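Side-chain contacts in carbohydrate-binding protein (Flavonifractor plautii, PDB 6N1B), which probably removes the acetyl group from the N-acetylgalactosamine of blood group A antigens, and binds the related blood group B trisaccharide: residues Gln36-Tyr41 and Tyr69-Thr74; Pro164-Glu169 and Ser175-Asp180. All blocks are in the same frame, centred on the assembly; numbering follows the deposited sequence.

Interaction 1. Residues Gln36-Tyr41 and Tyr69-Thr74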
loop_
_atom_site.group_PDB
_atom_site.type_symbol
_atom_site.label_atom_id
_atom_site.label_comp_id
_atom_site.label_asym_id
_atom_site.label_seq_id
_atom_site.Cartn_x
_atom_site.Cartn_y
_atom_site.Cartn_z
ATOM N N GLN A 36 -10.817 7.485 -7.908
ATOM C CA GLN A 36 -9.908 8.609 -8.073
ATOM C C GLN A 36 -9.076 8.361 -9.266
ATOM O O GLN A 36 -8.687 7.253 -9.621
ATOM C CB GLN A 36 -9.051 8.818 -6.809
ATOM C CG GLN A 36 -9.886 9.312 -5.652
ATOM C CD GLN A 36 -9.104 9.693 -4.429
ATOM O OE1 GLN A 36 -7.911 9.456 -4.331
ATOM N NE2 GLN A 36 -9.816 10.231 -3.425
ATOM N N ASP A 37 -8.759 9.456 -10.010
ATOM C CA ASP A 37 -7.937 9.327 -11.224
ATOM C C ASP A 37 -6.462 9.302 -10.910
ATOM O O ASP A 37 -5.899 10.274 -10.494
ATOM C CB ASP A 37 -8.273 10.425 -12.218
ATOM C CG ASP A 37 -9.611 10.238 -12.777
ATOM O OD1 ASP A 37 -9.979 9.168 -13.352
ATOM O OD2 ASP A 37 -10.403 11.181 -12.624
ATOM N N PHE A 38 -5.820 8.203 -11.133
ATOM C CA PHE A 38 -4.385 8.062 -11.074
ATOM C C PHE A 38 -3.846 7.792 -12.474
ATOM O O PHE A 38 -4.414 6.920 -13.153
ATOM C CB PHE A 38 -3.937 6.937 -10.151
ATOM C CG PHE A 38 -4.121 7.164 -8.663
ATOM C CD1 PHE A 38 -5.344 7.229 -7.989
ATOM C CD2 PHE A 38 -2.984 7.382 -7.889
ATOM C CE1 PHE A 38 -5.423 7.477 -6.628
ATOM C CE2 PHE A 38 -3.085 7.632 -6.556
ATOM C CZ PHE A 38 -4.279 7.688 -5.950
ATOM N N PRO A 39 -2.809 8.464 -12.909
ATOM C CA PRO A 39 -2.267 8.232 -14.243
ATOM C C PRO A 39 -1.422 6.982 -14.269
ATOM O O PRO A 39 -0.667 6.698 -13.333
ATOM C CB PRO A 39 -1.507 9.502 -14.503
ATOM C CG PRO A 39 -1.018 9.899 -13.163
ATOM C CD PRO A 39 -2.077 9.518 -12.190
ATOM N N ALA A 40 -1.539 6.176 -15.278
ATOM C CA ALA A 40 -0.646 5.092 -15.504
ATOM C C ALA A 40 0.095 5.292 -16.823
ATOM O O ALA A 40 -0.484 5.675 -17.850
ATOM C CB ALA A 40 -1.350 3.739 -15.581
ATOM N N TYR A 41 1.394 4.966 -16.808
ATOM C CA TYR A 41 2.285 5.302 -17.971
ATOM C C TYR A 41 2.018 4.435 -19.179
ATOM O O TYR A 41 2.414 4.793 -20.275
ATOM C CB TYR A 41 3.781 5.262 -17.578
ATOM C CG TYR A 41 4.292 3.813 -17.486
ATOM C CD1 TYR A 41 4.083 2.997 -16.376
ATOM C CD2 TYR A 41 4.989 3.223 -18.545
ATOM C CE1 TYR A 41 4.511 1.699 -16.373
ATOM C CE2 TYR A 41 5.426 1.916 -18.510
ATOM C CZ TYR A 41 5.172 1.187 -17.378
ATOM O OH TYR A 41 5.614 -0.137 -17.340
ATOM N N TYR A 69 -0.136 16.034 0.429
ATOM C CA TYR A 69 -0.437 14.619 0.158
ATOM C C TYR A 69 0.504 14.143 -0.898
ATOM O O TYR A 69 0.667 14.719 -1.995
ATOM C CB TYR A 69 -1.823 14.427 -0.347
ATOM C CG TYR A 69 -2.937 14.888 0.542
ATOM C CD1 TYR A 69 -3.324 16.222 0.644
ATOM C CD2 TYR A 69 -3.772 14.005 1.271
ATOM C CE1 TYR A 69 -4.422 16.637 1.375
ATOM C CE2 TYR A 69 -4.862 14.358 1.970
ATOM C CZ TYR A 69 -5.188 15.700 2.035
ATOM O OH TYR A 69 -6.333 16.076 2.716
ATOM N N TRP A 70 1.124 12.969 -0.626
ATOM C CA TRP A 70 2.028 12.267 -1.577
ATOM C C TRP A 70 1.580 10.826 -1.645
ATOM O O TRP A 70 1.282 10.263 -0.554
ATOM C CB TRP A 70 3.477 12.373 -1.141
ATOM C CG TRP A 70 3.983 13.779 -1.378
ATOM C CD1 TRP A 70 3.784 14.904 -0.602
ATOM C CD2 TRP A 70 4.661 14.209 -2.567
ATOM N NE1 TRP A 70 4.285 15.986 -1.266
ATOM C CE2 TRP A 70 4.860 15.615 -2.448
ATOM C CE3 TRP A 70 5.153 13.579 -3.698
ATOM C CZ2 TRP A 70 5.487 16.368 -3.463
ATOM C CZ3 TRP A 70 5.823 14.313 -4.672
ATOM C CH2 TRP A 70 5.973 15.678 -4.536
ATOM N N ALA A 71 1.538 10.224 -2.826
ATOM C CA ALA A 71 1.161 8.846 -2.933
ATOM C C ALA A 71 2.140 8.133 -3.846
ATOM O O ALA A 71 2.545 8.637 -4.895
ATOM C CB ALA A 71 -0.287 8.669 -3.406
ATOM N N VAL A 72 2.428 6.869 -3.474
ATOM C CA VAL A 72 3.051 5.913 -4.405
ATOM C C VAL A 72 2.014 4.846 -4.754
ATOM O O VAL A 72 1.112 4.584 -3.944
ATOM C CB VAL A 72 4.324 5.322 -3.769
ATOM C CG1 VAL A 72 4.023 4.430 -2.527
ATOM C CG2 VAL A 72 5.201 4.555 -4.831
ATOM N N TYR A 73 2.096 4.296 -5.938
ATOM C CA TYR A 73 1.125 3.328 -6.368
ATOM C C TYR A 73 1.743 2.563 -7.542
ATOM O O TYR A 73 2.838 2.881 -8.033
ATOM C CB TYR A 73 -0.197 4.020 -6.823
ATOM C CG TYR A 73 -0.045 4.948 -7.998
ATOM C CD1 TYR A 73 0.568 6.206 -7.858
ATOM C CD2 TYR A 73 -0.403 4.582 -9.247
ATOM C CE1 TYR A 73 0.782 7.006 -8.924
ATOM C CE2 TYR A 73 -0.175 5.417 -10.370
ATOM C CZ TYR A 73 0.389 6.619 -10.151
ATOM O OH TYR A 73 0.610 7.480 -11.220
ATOM N N THR A 74 1.027 1.518 -8.008
ATOM C CA THR A 74 1.512 0.778 -9.224
ATOM C C THR A 74 0.353 0.619 -10.187
ATOM O O THR A 74 -0.702 0.095 -9.812
ATOM C CB THR A 74 1.983 -0.611 -8.847
ATOM O OG1 THR A 74 1.020 -1.239 -7.964
ATOM C CG2 THR A 74 3.310 -0.601 -8.169
#
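Phe-38 and Tyr-73 bring their chains closest, with the Phe-38 CA 8.7 Å from the Tyr-73 CA, so the irregular segment 36-41 and the strand segment 69-74 are joined by side chains filling the gap and not by backbone pairing. Phe-38 drives an edge into the face of the tyrosine: its CD2 sits over the centre of the Tyr-73 ring, 3.7 Å from Tyr-73 CD1. The ring centroids of Phe-38 and Tyr-73 are 5.0 Å apart and their planes meet at 64°, a T-shaped pair somewhat tilted from the perpendicular. At the same edge of phenylalanine, CE2 reaches Ala-71 CB at 4.3 Å. Ala-71 stands two residues before Tyr-73 on one side of the strand, and its short methyl suits a place where a large ring must pass close by. Tyr-73 takes the less common first torsion, with CG lodged between the backbone N and the carbonyl carbon (chi1 62°), and from there the ring extends toward the chain at Pro-39. Its OH donates a short hydrogen bond to Pro-39 O, 2.6 Å away. The donor lies in the carbonyl plane, with a C=O...O angle of 148°. The proline ring crosses the tyrosine side chain at about a right angle, and CG and CD of Pro-39 both come to 3.5 Å from Tyr-73 OH. Trp-97 stacks on Phe-38, while Val-52, Val-89 and Ile-389 bring aliphatic surface from strands 52-60, 87-91 and 385-395. Tyrosine therefore does two jobs: its face receives an aromatic C-H edge, and its hydroxyl donates a hydrogen bond to a main-chain carbonyl. With the ring held at both places, its rotation is probably restricted, which helps to hold an irregular chain against the strand in a largely apolar setting.

Interaction 2. Residues Pro164-Glu169 and Ser175-Asp180; sequences PVTYDE and SKPTSD
Thr-166 and Ser-175 face each other with their CA atoms 5.4 Å apart, and the threonine side chain does most of the work. Its CB, directed toward segment 175-180, lies 3.5 Å from Ser-175 O. There the side chain forks. The OG1 branch, set between the backbone N and the carbonyl carbon (chi1 62°), donates to Ser-175 O over just 2.6 Å, with the donor tilted 25° from that carbonyl's plane. The same oxygen also comes within 4.3 Å of Pro-177 CD, where the proline ring borders the bond. The methyl branch, CG2, turns back beside its own backbone N. Threonine suits this place because a hydroxyl so near the main chain can stand in for a backbone donor.

Ser-175 answers with its own backbone: its N-H goes to Thr-166 O at 3.0 Å, arriving 38° above the carbonyl plane. Ser-175 thus uses both its amide and its carbonyl on a single residue. Its exposed hydroxyl adds a water-mediated link, since water 1 lies 2.7 Å from Ser-175 OG and donates a longer bond, 3.3 Å, to Thr-166 O. Trp-174 and Glu-182 also touch the Thr-166 side chain.

Pro-164 to Tyr-167 forms a type I beta turn, closed by Tyr-167 N bonding to Pro-164 O; the first position gives only its carbonyl to this bond, so proline's missing N-H costs the turn nothing. Together these bonds mark the open end of a short, weakly bonded antiparallel beta hairpin, strands 167-168 and 173-174, the Thr-166/Ser-175 pair carrying its ladder one pair further with the hydroxyl replacing a backbone N-H.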
loop_
_atom_site.group_PDB
_atom_site.type_symbol
_atom_site.label_atom_id
_atom_site.label_comp_id
_atom_site.label_asym_id
_atom_site.label_seq_id
_atom_site.Cartn_x
_atom_site.Cartn_y
_atom_site.Cartn_z
ATOM N N PRO A 164 20.483 8.607 -2.290
ATOM C CA PRO A 164 21.082 9.918 -1.848
ATOM C C PRO A 164 22.567 9.983 -2.169
ATOM O O PRO A 164 23.328 9.018 -1.984
ATOM C CB PRO A 164 20.820 9.934 -0.343
ATOM C CG PRO A 164 19.528 9.110 -0.187
ATOM C CD PRO A 164 19.755 7.947 -1.180
ATOM N N VAL A 165 23.015 11.175 -2.508
ATOM C CA VAL A 165 24.430 11.328 -2.782
ATOM C C VAL A 165 25.298 11.276 -1.533
ATOM O O VAL A 165 26.519 11.058 -1.693
ATOM C CB VAL A 165 24.696 12.638 -3.576
ATOM C CG1 VAL A 165 23.980 12.646 -4.938
ATOM C CG2 VAL A 165 24.371 13.878 -2.790
ATOM N N THR A 166 24.683 11.385 -0.330
ATOM C CA THR A 166 25.411 11.198 0.915
ATOM C C THR A 166 25.144 9.839 1.564
ATOM O O THR A 166 25.405 9.609 2.735
ATOM C CB THR A 166 25.129 12.315 1.935
ATOM O OG1 THR A 166 23.729 12.317 2.279
ATOM C CG2 THR A 166 25.505 13.668 1.390
ATOM N N TYR A 167 24.569 8.893 0.758
ATOM C CA TYR A 167 24.501 7.505 1.143
ATOM C C TYR A 167 25.750 6.793 0.642
ATOM O O TYR A 167 26.142 6.949 -0.512
ATOM C CB TYR A 167 23.282 6.851 0.526
ATOM C CG TYR A 167 23.197 5.325 0.690
ATOM C CD1 TYR A 167 22.787 4.763 1.869
ATOM C CD2 TYR A 167 23.553 4.504 -0.374
ATOM C CE1 TYR A 167 22.718 3.388 2.020
ATOM C CE2 TYR A 167 23.446 3.115 -0.297
ATOM C CZ TYR A 167 23.051 2.605 0.950
ATOM O OH TYR A 167 22.943 1.204 1.108
ATOM N N ASP A 168 26.390 6.068 1.543
ATOM C CA ASP A 168 27.601 5.315 1.239
ATOM C C ASP A 168 27.281 3.855 1.101
ATOM O O ASP A 168 26.855 3.223 2.077
ATOM C CB ASP A 168 28.630 5.540 2.366
ATOM C CG ASP A 168 29.972 4.818 2.167
ATOM O OD1 ASP A 168 30.083 3.898 1.410
ATOM O OD2 ASP A 168 30.901 5.232 2.902
ATOM N N GLU A 169 27.327 3.337 -0.149
ATOM C CA GLU A 169 26.955 1.954 -0.370
ATOM C C GLU A 169 27.809 0.938 0.379
ATOM O O GLU A 169 27.408 -0.211 0.601
ATOM C CB GLU A 169 26.934 1.590 -1.838
ATOM C CG GLU A 169 28.280 1.689 -2.460
ATOM C CD GLU A 169 28.881 3.138 -2.808
ATOM O OE1 GLU A 169 28.453 4.428 -2.384
ATOM O OE2 GLU A 169 29.929 2.975 -3.602
ATOM N N SER A 175 24.142 9.472 5.398
ATOM C CA SER A 175 24.533 10.610 6.196
ATOM C C SER A 175 23.620 11.806 5.946
ATOM O O SER A 175 23.187 12.007 4.789
ATOM C CB SER A 175 25.979 11.003 5.873
ATOM O OG SER A 175 26.923 10.018 6.328
ATOM N N LYS A 176 23.292 12.509 7.001
ATOM C CA LYS A 176 22.416 13.642 6.835
ATOM C C LYS A 176 23.132 14.686 5.943
ATOM O O LYS A 176 24.297 15.041 6.179
ATOM C CB LYS A 176 22.123 14.249 8.221
ATOM C CG LYS A 176 21.238 13.472 9.157
ATOM C CD LYS A 176 20.803 14.424 10.305
ATOM C CE LYS A 176 20.224 13.607 11.408
ATOM N NZ LYS A 176 21.226 12.812 12.162
ATOM N N PRO A 177 22.381 15.261 4.988
ATOM C CA PRO A 177 22.934 16.333 4.192
ATOM C C PRO A 177 23.342 17.524 5.026
ATOM O O PRO A 177 22.581 17.865 5.987
ATOM C CB PRO A 177 21.813 16.746 3.215
ATOM C CG PRO A 177 20.924 15.597 3.202
ATOM C CD PRO A 177 21.047 14.879 4.533
ATOM N N THR A 178 24.404 18.205 4.595
ATOM C CA THR A 178 24.832 19.352 5.390
ATOM C C THR A 178 24.741 20.604 4.571
ATOM O O THR A 178 25.155 21.659 5.046
ATOM C CB THR A 178 26.236 19.153 5.845
ATOM O OG1 THR A 178 27.129 19.052 4.730
ATOM C CG2 THR A 178 26.424 17.962 6.766
ATOM N N SER A 179 24.126 20.550 3.379
ATOM C CA SER A 179 23.866 21.688 2.522
ATOM C C SER A 179 22.746 21.328 1.650
ATOM O O SER A 179 22.443 20.149 1.426
ATOM C CB SER A 179 25.113 22.008 1.622
ATOM O OG SER A 179 25.368 20.934 0.733
ATOM N N ASP A 180 22.179 22.353 1.023
ATOM C CA ASP A 180 21.170 22.090 -0.035
ATOM C C ASP A 180 21.700 21.288 -1.186
ATOM O O ASP A 180 21.002 20.416 -1.708
ATOM C CB ASP A 180 20.528 23.403 -0.465
ATOM C CG ASP A 180 19.144 23.192 -0.927
ATOM O OD1 ASP A 180 18.204 22.913 -0.014
ATOM O OD2 ASP A 180 19.149 23.223 -2.152
HETATM O O HOH W 1 27.463 7.957 4.685
#

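Overall arrangement
The two contacts come in series along the chain, interaction 1 closing before interaction 2 opens, with centres 28 Å apart and nearest atoms about 15 Å apart. The fold has five main antiparallel sheets, consistent with a five-bladed beta-propeller. Interaction 1 is buried and sets the loop between strands 30-31 and 52-60, the first belonging to the sheet that also holds 385-395, against the neighbouring sheet of 67-75. Its Ala-71 side chain is about 10 Å from a calcium ion. Interaction 2 lies at the surface, in the excursion between strands 148-155 and 193-198 of another sheet. One thus seats a connection between adjoining sheets on the second; the other closes the open end of a peripheral hairpin.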